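PDB 3H04: uncharacterized protein from Staphylococcus aureus subsp. aureus, which is of unknown function but has an alpha/beta-hydrolase fold and a probable Ser-His-Asp triad, consistent with a serine hydrolase related to feruloyl esterases. Local coordinates for residues F14-T19 against S66-P71; F42-D47 against V164-I169; S110-R115 against Y199-D204; D124-S129 against N246-D251. All blocks are in the same frame, centred on the assembly; numbering follows the deposited sequence.

Contacts 1, 3 and 4 are largely buried, whereas contact 2 lies at the surface. Contacts 1 and 2 adjoin: the loop 164-169 runs beside 66-71, with Leu69 N 3.0 Å from Val164 O, a probable hydrogen bond. Contacts 3 and 4 touch too, Ile201 N meeting Ser129 O at 2.9 Å, also a probable hydrogen bond; helix 105-116 and strand 121-125 are consecutive. Contacts 1 and 4 reach the same sheet on opposite sides of the chain's centre. Chemistry follows place: an arginine stacked on phenylalanine in contact 1, main-chain and carboxylate bonds in contact 2, aliphatic packing beside an arginine in contact 3, and an aromatic cluster that includes the presumed catalytic histidine in contact 4.

Contact 1: F14-T19 against S66-P71; sequences FALPYT and SYRLLP
One face of the Phe14 ring is occupied by the side chain of Arg68, whose guanidinium lies flat against it with the two planes only 12° apart and the centres 4.5 Å apart. The charged group is displaced toward the root of the phenylalanine: Phe14 CB sits over the guanidinium near its rim, 3.5 Å from Arg68 NH1. Over the middle of the ring comes a methylene instead, Arg68 CD standing 3.6 Å from the Phe14 centroid and 5° off the normal, a well-centred CH-pi contact. Two torsions produce this: Phe14 CG is anti to its backbone N (chi1 -170°), and the arginine chain bends at chi3, laying its end along the ring.

Further along the strand 15-21, which sits second from the edge of the sheet of this alpha/beta-hydrolase fold, a leucine packs on the loop backbone, followed by polar contacts. Leu16 turns its branches to the loop, with CD1 3.9 Å from Ser66 O and CD2 4.1 Å from Tyr67 CA. Pro17 O takes a bond from water 1, which in turn accepts from Ser66 N at 2.9 Å. Where strand 60-65 has run out into its loop, this water thus bridges the two main chains. Ser66 CB packs 3.2 Å from Pro17 O.

Arg68 forms salt bridges through NH1 to Asp12 and through NE to Asp81 of helix 75-91. Two carboxylates therefore hold the guanidinium from the loop before the strand and from the helix, which would offset its charge and fix its rotation while its face remains available to the phenylalanine.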
# COMPACT_ATOMS: atom_id res chain seq x y z
N PHE A 14 7.95 16.37 11.82
CA PHE A 14 8.57 15.74 10.64
C PHE A 14 7.75 16.11 9.42
O PHE A 14 6.51 16.04 9.48
CB PHE A 14 8.64 14.21 10.76
CG PHE A 14 9.48 13.56 9.67
CD1 PHE A 14 10.86 13.36 9.84
CD2 PHE A 14 8.89 13.18 8.46
CE1 PHE A 14 11.63 12.80 8.84
CE2 PHE A 14 9.67 12.61 7.44
CZ PHE A 14 11.02 12.43 7.63
N ALA A 15 8.40 16.47 8.31
CA ALA A 15 7.67 16.78 7.07
C ALA A 15 7.35 15.51 6.26
O ALA A 15 8.24 14.67 5.99
CB ALA A 15 8.44 17.84 6.22
N LEU A 16 6.06 15.29 5.94
CA LEU A 16 5.68 14.20 5.07
C LEU A 16 5.22 14.83 3.78
O LEU A 16 4.17 15.46 3.78
CB LEU A 16 4.51 13.35 5.61
CG LEU A 16 4.83 12.58 6.87
CD1 LEU A 16 3.55 11.87 7.35
CD2 LEU A 16 6.01 11.61 6.63
N PRO A 17 6.01 14.72 2.71
CA PRO A 17 5.59 15.31 1.44
C PRO A 17 4.45 14.50 0.83
O PRO A 17 4.32 13.31 1.11
CB PRO A 17 6.83 15.17 0.53
CG PRO A 17 7.60 13.97 1.16
CD PRO A 17 7.37 14.13 2.64
N TYR A 18 3.59 15.17 0.08
CA TYR A 18 2.66 14.51 -0.80
C TYR A 18 2.49 15.35 -2.05
O TYR A 18 2.74 16.56 -2.01
CB TYR A 18 1.34 14.13 -0.13
CG TYR A 18 0.43 15.26 0.28
CD1 TYR A 18 -0.51 15.78 -0.61
CD2 TYR A 18 0.50 15.80 1.57
CE1 TYR A 18 -1.38 16.81 -0.23
CE2 TYR A 18 -0.35 16.84 1.95
CZ TYR A 18 -1.28 17.31 1.04
OH TYR A 18 -2.12 18.28 1.44
N THR A 19 2.17 14.66 -3.15
CA THR A 19 1.93 15.26 -4.46
C THR A 19 0.50 15.00 -4.91
O THR A 19 -0.08 13.92 -4.67
CB THR A 19 2.86 14.72 -5.57
OG1 THR A 19 2.56 13.32 -5.79
CG2 THR A 19 4.31 14.86 -5.16
N SER A 66 3.26 9.98 1.45
CA SER A 66 4.51 9.43 1.99
C SER A 66 4.35 9.10 3.46
O SER A 66 3.48 9.67 4.14
CB SER A 66 5.64 10.42 1.75
OG SER A 66 5.85 10.51 0.33
N TYR A 67 5.17 8.15 3.92
CA TYR A 67 5.23 7.80 5.34
C TYR A 67 6.66 7.38 5.64
O TYR A 67 7.37 6.94 4.74
CB TYR A 67 4.25 6.66 5.66
CG TYR A 67 4.43 5.47 4.77
CD1 TYR A 67 5.31 4.44 5.12
CD2 TYR A 67 3.72 5.33 3.59
CE1 TYR A 67 5.48 3.33 4.29
CE2 TYR A 67 3.87 4.21 2.76
CZ TYR A 67 4.75 3.22 3.14
OH TYR A 67 4.95 2.16 2.32
N ARG A 68 7.06 7.49 6.91
CA ARG A 68 8.40 7.05 7.33
C ARG A 68 8.50 5.51 7.27
O ARG A 68 7.56 4.79 7.57
CB ARG A 68 8.75 7.66 8.69
CG ARG A 68 9.16 9.14 8.58
CD ARG A 68 9.30 9.81 9.94
NE ARG A 68 8.01 10.10 10.56
CZ ARG A 68 7.90 10.74 11.72
NH1 ARG A 68 8.99 11.11 12.40
NH2 ARG A 68 6.70 10.99 12.21
N LEU A 69 9.63 5.01 6.85
CA LEU A 69 9.79 3.59 6.67
C LEU A 69 10.33 2.84 7.87
O LEU A 69 11.10 3.40 8.70
CB LEU A 69 10.71 3.36 5.47
CG LEU A 69 10.27 4.00 4.15
CD1 LEU A 69 11.42 4.00 3.09
CD2 LEU A 69 8.96 3.43 3.59
N LEU A 70 10.00 1.55 7.93
CA LEU A 70 10.75 0.63 8.80
C LEU A 70 12.16 0.44 8.23
O LEU A 70 12.34 0.52 7.04
CB LEU A 70 10.07 -0.71 8.93
CG LEU A 70 8.58 -0.84 9.23
CD1 LEU A 70 8.26 -2.30 8.93
CD2 LEU A 70 8.27 -0.46 10.64
N PRO A 71 13.17 0.14 9.07
CA PRO A 71 13.06 -0.10 10.51
C PRO A 71 13.37 1.11 11.38
O PRO A 71 13.43 0.99 12.59
CB PRO A 71 14.13 -1.17 10.72
CG PRO A 71 15.24 -0.70 9.79
CD PRO A 71 14.48 -0.26 8.55
O HOH W 1 2.18 12.25 2.88

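Contact 2: F42-D47 against V164-I169; sequences FGKAND and VVQDQI
Asp167 reaches across to the amide of Gly43 and the CB of Phe42, while Gln166 and Lys44 touch at their CB atoms, after which the chains diverge. The aspartate has CG anti to its carbonyl carbon (chi1 -60°), which carries OD1 to the amide of Gly43. That bond is short, 2.8 Å from Gly43 N to Asp167 OD1, and fairly straight at 159°, although the N-H meets the oxygen from above the carboxylate plane, 31° out of it. Asp167 OD1 also lies 3.2 Å from Phe42 CB, so the aspartate is seated at the root of the phenylalanine, whose ring leads off elsewhere.

A second bond runs the other way, from Asp167 N to Gly43 O at 3.1 Å, nearly along the C=O axis. One residue thus holds both polar groups of Gly43, its side chain taking the N-H and its own amide serving the carbonyl. Gly43 O also receives a CA-H...O contact from Gln166 CA at 3.2 Å. The segment 42-47 belongs to the loop that follows strand 30-35 of the alpha/beta-hydrolase sheet, and 164-169 to the long excursion between strands 121-125 and 212-217; the contact ties this insertion to that loop.

Gly43 has a positive phi, at which a CB would jam against the carbonyl of Phe42. Beyond it, Lys44 CB meets Gln166 CB at 3.9 Å, both residues having CG in the crowded position between backbone N and carbonyl carbon and both chains extending from there. Water 2 accepts from Ala45 N at 2.9 Å and donates to Val165 O.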
# COMPACT_ATOMS: atom_id res chain seq x y z
N PHE A 42 11.00 -0.19 2.03
CA PHE A 42 11.62 0.53 0.96
C PHE A 42 10.54 1.13 0.03
O PHE A 42 9.34 0.99 0.25
CB PHE A 42 12.61 -0.38 0.16
CG PHE A 42 11.94 -1.47 -0.66
CD1 PHE A 42 11.67 -1.27 -2.00
CD2 PHE A 42 11.54 -2.69 -0.05
CE1 PHE A 42 11.08 -2.26 -2.76
CE2 PHE A 42 10.92 -3.69 -0.80
CZ PHE A 42 10.67 -3.47 -2.16
N GLY A 43 11.00 1.81 -1.01
CA GLY A 43 10.09 2.32 -2.03
C GLY A 43 10.05 3.84 -2.05
O GLY A 43 10.93 4.55 -1.45
N LYS A 44 9.11 4.35 -2.81
CA LYS A 44 8.89 5.80 -2.93
C LYS A 44 7.47 6.02 -3.43
O LYS A 44 6.89 5.12 -4.09
CB LYS A 44 9.89 6.46 -3.89
CG LYS A 44 9.78 6.02 -5.35
CD LYS A 44 10.96 6.57 -6.22
CE LYS A 44 10.87 5.98 -7.64
NZ LYS A 44 11.53 6.85 -8.59
N ALA A 45 6.92 7.19 -3.11
CA ALA A 45 5.55 7.57 -3.44
C ALA A 45 5.28 7.66 -4.94
O ALA A 45 4.18 7.32 -5.39
CB ALA A 45 5.21 8.93 -2.77
N ASN A 46 6.27 8.16 -5.70
CA ASN A 46 6.12 8.33 -7.15
C ASN A 46 6.63 7.13 -7.96
O ASN A 46 7.45 7.31 -8.86
CB ASN A 46 6.79 9.63 -7.65
CG ASN A 46 8.28 9.66 -7.38
OD1 ASN A 46 8.78 8.99 -6.46
ND2 ASN A 46 9.01 10.43 -8.17
N ASP A 47 6.14 5.92 -7.64
CA ASP A 47 6.59 4.68 -8.29
C ASP A 47 5.60 4.12 -9.30
O ASP A 47 5.86 3.07 -9.88
CB ASP A 47 6.95 3.57 -7.27
CG ASP A 47 5.74 3.02 -6.50
OD1 ASP A 47 4.63 3.61 -6.57
OD2 ASP A 47 5.90 1.99 -5.82
N VAL A 164 13.42 8.06 6.94
CA VAL A 164 13.30 8.49 5.58
C VAL A 164 11.90 8.16 5.08
O VAL A 164 11.24 7.28 5.62
CB VAL A 164 14.36 7.77 4.65
CG1 VAL A 164 15.79 8.33 4.93
CG2 VAL A 164 14.30 6.26 4.79
N VAL A 165 11.44 8.85 4.04
CA VAL A 165 10.17 8.48 3.39
C VAL A 165 10.37 7.82 2.03
O VAL A 165 9.40 7.43 1.42
CB VAL A 165 9.18 9.66 3.24
CG1 VAL A 165 8.93 10.32 4.57
CG2 VAL A 165 9.71 10.68 2.22
N GLN A 166 11.61 7.67 1.61
CA GLN A 166 11.93 6.98 0.40
C GLN A 166 13.36 6.45 0.49
O GLN A 166 14.15 6.89 1.34
CB GLN A 166 11.73 7.88 -0.82
CG GLN A 166 12.71 9.05 -0.87
CD GLN A 166 12.60 9.88 -2.14
OE1 GLN A 166 12.33 9.37 -3.22
NE2 GLN A 166 12.82 11.16 -2.02
N ASP A 167 13.69 5.50 -0.35
CA ASP A 167 15.03 4.92 -0.35
C ASP A 167 16.06 6.02 -0.41
O ASP A 167 15.98 6.93 -1.27
CB ASP A 167 15.28 3.97 -1.56
CG ASP A 167 14.34 2.80 -1.61
OD1 ASP A 167 13.64 2.53 -0.61
OD2 ASP A 167 14.22 2.20 -2.70
N GLN A 168 17.03 5.95 0.50
CA GLN A 168 18.20 6.84 0.50
C GLN A 168 19.41 6.24 -0.22
O GLN A 168 20.42 6.92 -0.49
CB GLN A 168 18.53 7.28 1.96
CG GLN A 168 19.47 6.40 2.78
CD GLN A 168 18.90 5.05 3.13
OE1 GLN A 168 17.70 4.76 2.93
NE2 GLN A 168 19.78 4.18 3.67
N ILE A 169 19.35 4.94 -0.49
CA ILE A 169 20.36 4.19 -1.21
C ILE A 169 19.63 3.20 -2.11
O ILE A 169 18.63 2.62 -1.71
CB ILE A 169 21.32 3.48 -0.22
CG1 ILE A 169 22.58 2.90 -0.92
CG2 ILE A 169 20.60 2.42 0.63
CD1 ILE A 169 23.60 3.91 -1.35
O HOH W 2 7.91 8.67 -0.83

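Contact 3: S110-R115 against Y199-D204; sequences SLLIAR and YNIAPD
Arg115 NH1 is gripped twice, donating to Ser197 O and to water 3; NH2 of the same guanidinium donates to Lys198 O, and NE is bonded as well. Within the alpha/beta-hydrolase fold, Arg115 stands near the end of helix 105-116, the helix that follows the probable nucleophile elbow, and it holds the chain leading to helix 203-206. Water 3 lies 2.7 Å from Arg115 NH1 and also accepts from Ala202 N at 2.9 Å, so it links the arginine to the N-cap residue of that short helix. Asn200 O is at the edge of the guanidinium, near its plane.

The torsions explain the reach. Arg115 has CG anti to its backbone N (chi1 -177°) and bends at chi3 (60°), so that its end meets Ile201 tip to tip, NH1 being 4.0 Å from Ile201 CG1. One guanidinium face is backed by Leu112 CD2, which stands 3.8 Å above the plane and offset toward the rim, while the carbonyls of Ser197 and Lys198 hold the N-H groups.

Ile201 supplies the apolar half of the contact. Its CG1 is anti to the carbonyl carbon, and its ethyl branch extends toward the helix, crossing Leu112 obliquely. Leu112 itself continues onto Ile79 and Tyr83 of helix 75-91, so the isoleucine joins an existing helix-to-helix packing layer. CG2, the other branch, points to the arginine chain at Arg115 CD. At the end of the longer branch, Ile201 CD1 rests 3.7 Å from Leu111 CB and 3.6 Å from Leu111 O.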
# COMPACT_ATOMS: atom_id res chain seq x y z
N SER A 110 -3.99 1.15 3.02
CA SER A 110 -5.22 1.65 2.41
C SER A 110 -6.47 1.01 3.02
O SER A 110 -7.49 1.68 3.22
CB SER A 110 -5.24 1.42 0.91
OG SER A 110 -4.21 2.11 0.28
N LEU A 111 -6.38 -0.25 3.39
CA LEU A 111 -7.48 -0.93 4.05
C LEU A 111 -7.65 -0.48 5.49
O LEU A 111 -8.80 -0.41 5.96
CB LEU A 111 -7.33 -2.44 3.98
CG LEU A 111 -7.57 -3.06 2.59
CD1 LEU A 111 -6.77 -4.39 2.52
CD2 LEU A 111 -9.07 -3.28 2.32
N LEU A 112 -6.54 -0.20 6.21
CA LEU A 112 -6.65 0.37 7.58
C LEU A 112 -7.39 1.72 7.57
O LEU A 112 -8.30 2.02 8.43
CB LEU A 112 -5.27 0.51 8.25
CG LEU A 112 -4.51 -0.81 8.53
CD1 LEU A 112 -3.14 -0.57 9.24
CD2 LEU A 112 -5.40 -1.76 9.38
N ILE A 113 -7.03 2.56 6.60
CA ILE A 113 -7.72 3.83 6.41
C ILE A 113 -9.23 3.57 6.19
O ILE A 113 -10.07 4.16 6.85
CB ILE A 113 -7.19 4.64 5.23
CG1 ILE A 113 -5.79 5.26 5.50
CG2 ILE A 113 -8.20 5.79 4.95
CD1 ILE A 113 -5.07 5.81 4.24
N ALA A 114 -9.55 2.64 5.29
CA ALA A 114 -10.94 2.26 5.04
C ALA A 114 -11.71 1.80 6.29
O ALA A 114 -12.91 2.02 6.36
CB ALA A 114 -11.05 1.18 3.89
N ARG A 115 -11.04 1.18 7.26
CA ARG A 115 -11.70 0.81 8.50
C ARG A 115 -11.88 2.02 9.42
O ARG A 115 -12.89 2.14 10.08
CB ARG A 115 -10.91 -0.30 9.21
CG ARG A 115 -11.55 -0.83 10.49
CD ARG A 115 -10.56 -1.62 11.34
NE ARG A 115 -9.39 -0.82 11.73
CZ ARG A 115 -8.29 -1.34 12.24
NH1 ARG A 115 -8.23 -2.66 12.45
NH2 ARG A 115 -7.28 -0.58 12.56
N TYR A 199 -3.86 -3.86 14.08
CA TYR A 199 -3.06 -4.22 12.90
C TYR A 199 -3.67 -5.35 12.04
O TYR A 199 -3.07 -5.73 11.04
CB TYR A 199 -1.64 -4.64 13.32
CG TYR A 199 -1.04 -3.77 14.41
CD1 TYR A 199 -0.64 -2.46 14.15
CD2 TYR A 199 -0.90 -4.26 15.71
CE1 TYR A 199 -0.05 -1.68 15.17
CE2 TYR A 199 -0.37 -3.48 16.74
CZ TYR A 199 0.05 -2.19 16.46
OH TYR A 199 0.55 -1.44 17.49
N ASN A 200 -4.83 -5.85 12.43
CA ASN A 200 -5.48 -7.03 11.88
C ASN A 200 -6.97 -6.72 11.78
O ASN A 200 -7.67 -6.62 12.83
CB ASN A 200 -5.22 -8.22 12.78
CG ASN A 200 -3.77 -8.45 12.94
OD1 ASN A 200 -3.15 -8.05 13.96
ND2 ASN A 200 -3.15 -8.98 11.89
N ILE A 201 -7.47 -6.54 10.56
CA ILE A 201 -8.86 -6.06 10.41
C ILE A 201 -9.82 -7.20 10.72
O ILE A 201 -9.81 -8.22 10.02
CB ILE A 201 -9.12 -5.45 9.02
CG1 ILE A 201 -8.20 -4.28 8.77
CG2 ILE A 201 -10.55 -4.92 8.90
CD1 ILE A 201 -8.36 -3.70 7.34
N ALA A 202 -10.62 -7.05 11.78
CA ALA A 202 -11.52 -8.11 12.24
C ALA A 202 -12.63 -8.41 11.22
O ALA A 202 -12.99 -7.55 10.42
CB ALA A 202 -12.16 -7.75 13.61
N PRO A 203 -13.20 -9.64 11.26
CA PRO A 203 -14.31 -9.97 10.34
C PRO A 203 -15.47 -8.96 10.35
O PRO A 203 -15.99 -8.61 9.28
CB PRO A 203 -14.78 -11.32 10.85
CG PRO A 203 -13.55 -11.95 11.35
CD PRO A 203 -12.86 -10.81 12.09
N ASP A 204 -15.86 -8.49 11.55
CA ASP A 204 -16.97 -7.55 11.70
C ASP A 204 -16.67 -6.18 11.12
O ASP A 204 -17.57 -5.46 10.71
CB ASP A 204 -17.38 -7.41 13.17
CG ASP A 204 -18.34 -8.50 13.62
OD1 ASP A 204 -18.76 -9.33 12.76
OD2 ASP A 204 -18.72 -8.51 14.82
O HOH W 3 -9.95 -4.61 13.14

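Contact 4: D124-S129 against N246-D251; sequences DFYGYS and NEHDFD
Aromatic packing dominates, with Phe125, Tyr126, His248 and Phe250 forming one cluster at the end of strand 121-125. Tyr126 turns its edge to the face of His248, planes at 61°, and Tyr126 CD1 comes 3.4 Å from His248 CE1. Phe250 CE2 approaches the edge of the tyrosine ring, 3.6 Å from Tyr126 CD2, while Phe250 CZ lies over one face of Phe125.

Backbone atoms cover a tyrosine face: His248 O stands above it toward the rim, and Asp249 CA makes a CH-pi contact, 4.0 Å from the Tyr126 centroid.

One hydrogen bond crosses, very short at 2.5 Å, from Tyr126 OH to the syn lone pair of Asp251 OD1. Asp251 OD2 forms a salt bridge with Arg103 and a hydrogen bond with Tyr262. Within 124-129, Asp124 OD1 accepts from Gly127 N, an Asx motif that shapes the turn after the strand.

His248 bonds Asp220 through ND1 and Ser104 through NE2, the arrangement of a probable alpha/beta-hydrolase triad. Tyr126, anchored by Asp251, would therefore be a second-shell support for the imidazole, and Arg103 would keep that carboxylate ionised.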
# COMPACT_ATOMS: atom_id res chain seq x y z
N ASP A 124 -7.12 -2.48 -4.00
CA ASP A 124 -6.16 -3.34 -3.29
C ASP A 124 -5.44 -4.16 -4.32
O ASP A 124 -6.00 -5.15 -4.84
CB ASP A 124 -6.92 -4.24 -2.30
CG ASP A 124 -6.11 -5.41 -1.74
OD1 ASP A 124 -4.86 -5.47 -1.87
OD2 ASP A 124 -6.79 -6.32 -1.16
N PHE A 125 -4.22 -3.74 -4.65
CA PHE A 125 -3.37 -4.52 -5.55
C PHE A 125 -2.42 -5.36 -4.68
O PHE A 125 -1.57 -4.81 -3.97
CB PHE A 125 -2.56 -3.63 -6.48
CG PHE A 125 -3.27 -3.19 -7.73
CD1 PHE A 125 -4.67 -3.20 -7.87
CD2 PHE A 125 -2.51 -2.74 -8.80
CE1 PHE A 125 -5.30 -2.73 -9.06
CE2 PHE A 125 -3.10 -2.31 -9.94
CZ PHE A 125 -4.50 -2.29 -10.09
N TYR A 126 -2.63 -6.68 -4.68
CA TYR A 126 -1.77 -7.65 -4.03
C TYR A 126 -1.32 -7.32 -2.60
O TYR A 126 -0.13 -7.50 -2.24
CB TYR A 126 -0.59 -8.07 -4.89
CG TYR A 126 0.08 -6.97 -5.69
CD1 TYR A 126 1.06 -6.15 -5.12
CD2 TYR A 126 -0.33 -6.69 -6.99
CE1 TYR A 126 1.68 -5.09 -5.84
CE2 TYR A 126 0.31 -5.66 -7.72
CZ TYR A 126 1.31 -4.88 -7.15
OH TYR A 126 1.89 -3.85 -7.84
N GLY A 127 -2.27 -6.85 -1.81
CA GLY A 127 -2.08 -6.54 -0.40
C GLY A 127 -2.76 -7.58 0.51
O GLY A 127 -3.01 -8.75 0.13
N TYR A 128 -3.04 -7.11 1.70
CA TYR A 128 -3.47 -7.94 2.80
C TYR A 128 -4.12 -7.06 3.84
O TYR A 128 -3.86 -5.88 3.87
CB TYR A 128 -2.27 -8.66 3.42
CG TYR A 128 -1.02 -7.83 3.65
CD1 TYR A 128 -0.78 -7.23 4.87
CD2 TYR A 128 -0.11 -7.61 2.61
CE1 TYR A 128 0.36 -6.45 5.09
CE2 TYR A 128 1.08 -6.84 2.83
CZ TYR A 128 1.29 -6.30 4.07
OH TYR A 128 2.38 -5.53 4.31
N SER A 129 -4.93 -7.67 4.70
CA SER A 129 -5.69 -6.95 5.74
C SER A 129 -5.19 -7.23 7.18
O SER A 129 -5.82 -6.86 8.18
CB SER A 129 -7.16 -7.39 5.64
OG SER A 129 -7.33 -8.78 5.96
N ASN A 246 2.74 -16.31 -11.83
CA ASN A 246 3.52 -16.55 -10.64
C ASN A 246 4.32 -15.30 -10.37
O ASN A 246 5.53 -15.32 -10.41
CB ASN A 246 4.43 -17.76 -10.81
CG ASN A 246 3.65 -19.05 -10.95
OD1 ASN A 246 2.57 -19.16 -10.39
ND2 ASN A 246 4.16 -20.00 -11.72
N GLU A 247 3.62 -14.19 -10.15
CA GLU A 247 4.24 -12.88 -9.96
C GLU A 247 3.61 -12.20 -8.77
O GLU A 247 2.59 -12.67 -8.24
CB GLU A 247 4.01 -12.03 -11.21
CG GLU A 247 4.76 -12.51 -12.45
CD GLU A 247 4.47 -11.64 -13.67
OE1 GLU A 247 4.09 -10.48 -13.48
OE2 GLU A 247 4.62 -12.11 -14.81
N HIS A 248 4.23 -11.11 -8.30
CA HIS A 248 3.66 -10.31 -7.20
C HIS A 248 3.14 -9.05 -7.88
O HIS A 248 1.93 -8.94 -8.16
CB HIS A 248 4.72 -10.05 -6.09
CG HIS A 248 4.28 -9.13 -4.98
ND1 HIS A 248 3.09 -9.30 -4.28
CD2 HIS A 248 4.84 -7.98 -4.50
CE1 HIS A 248 2.99 -8.34 -3.36
NE2 HIS A 248 4.02 -7.53 -3.49
N ASP A 249 4.06 -8.16 -8.26
CA ASP A 249 3.70 -6.90 -8.93
C ASP A 249 3.55 -7.10 -10.45
O ASP A 249 4.43 -6.79 -11.29
CB ASP A 249 4.64 -5.75 -8.52
CG ASP A 249 6.13 -6.08 -8.70
OD1 ASP A 249 6.49 -7.28 -8.57
OD2 ASP A 249 6.91 -5.15 -9.04
N PHE A 250 2.40 -7.65 -10.80
CA PHE A 250 2.09 -8.00 -12.19
C PHE A 250 2.11 -6.78 -13.12
O PHE A 250 2.24 -6.93 -14.33
CB PHE A 250 0.69 -8.67 -12.30
CG PHE A 250 -0.45 -7.77 -11.86
CD1 PHE A 250 -1.03 -6.85 -12.74
CD2 PHE A 250 -0.95 -7.85 -10.58
CE1 PHE A 250 -2.06 -6.01 -12.33
CE2 PHE A 250 -1.99 -7.01 -10.16
CZ PHE A 250 -2.53 -6.08 -11.02
N ASP A 251 1.95 -5.59 -12.51
CA ASP A 251 1.94 -4.30 -13.19
C ASP A 251 3.27 -3.59 -13.16
O ASP A 251 3.35 -2.39 -13.44
CB ASP A 251 0.86 -3.39 -12.57
CG ASP A 251 1.11 -3.10 -11.07
OD1 ASP A 251 1.77 -3.91 -10.35
OD2 ASP A 251 0.56 -2.08 -10.60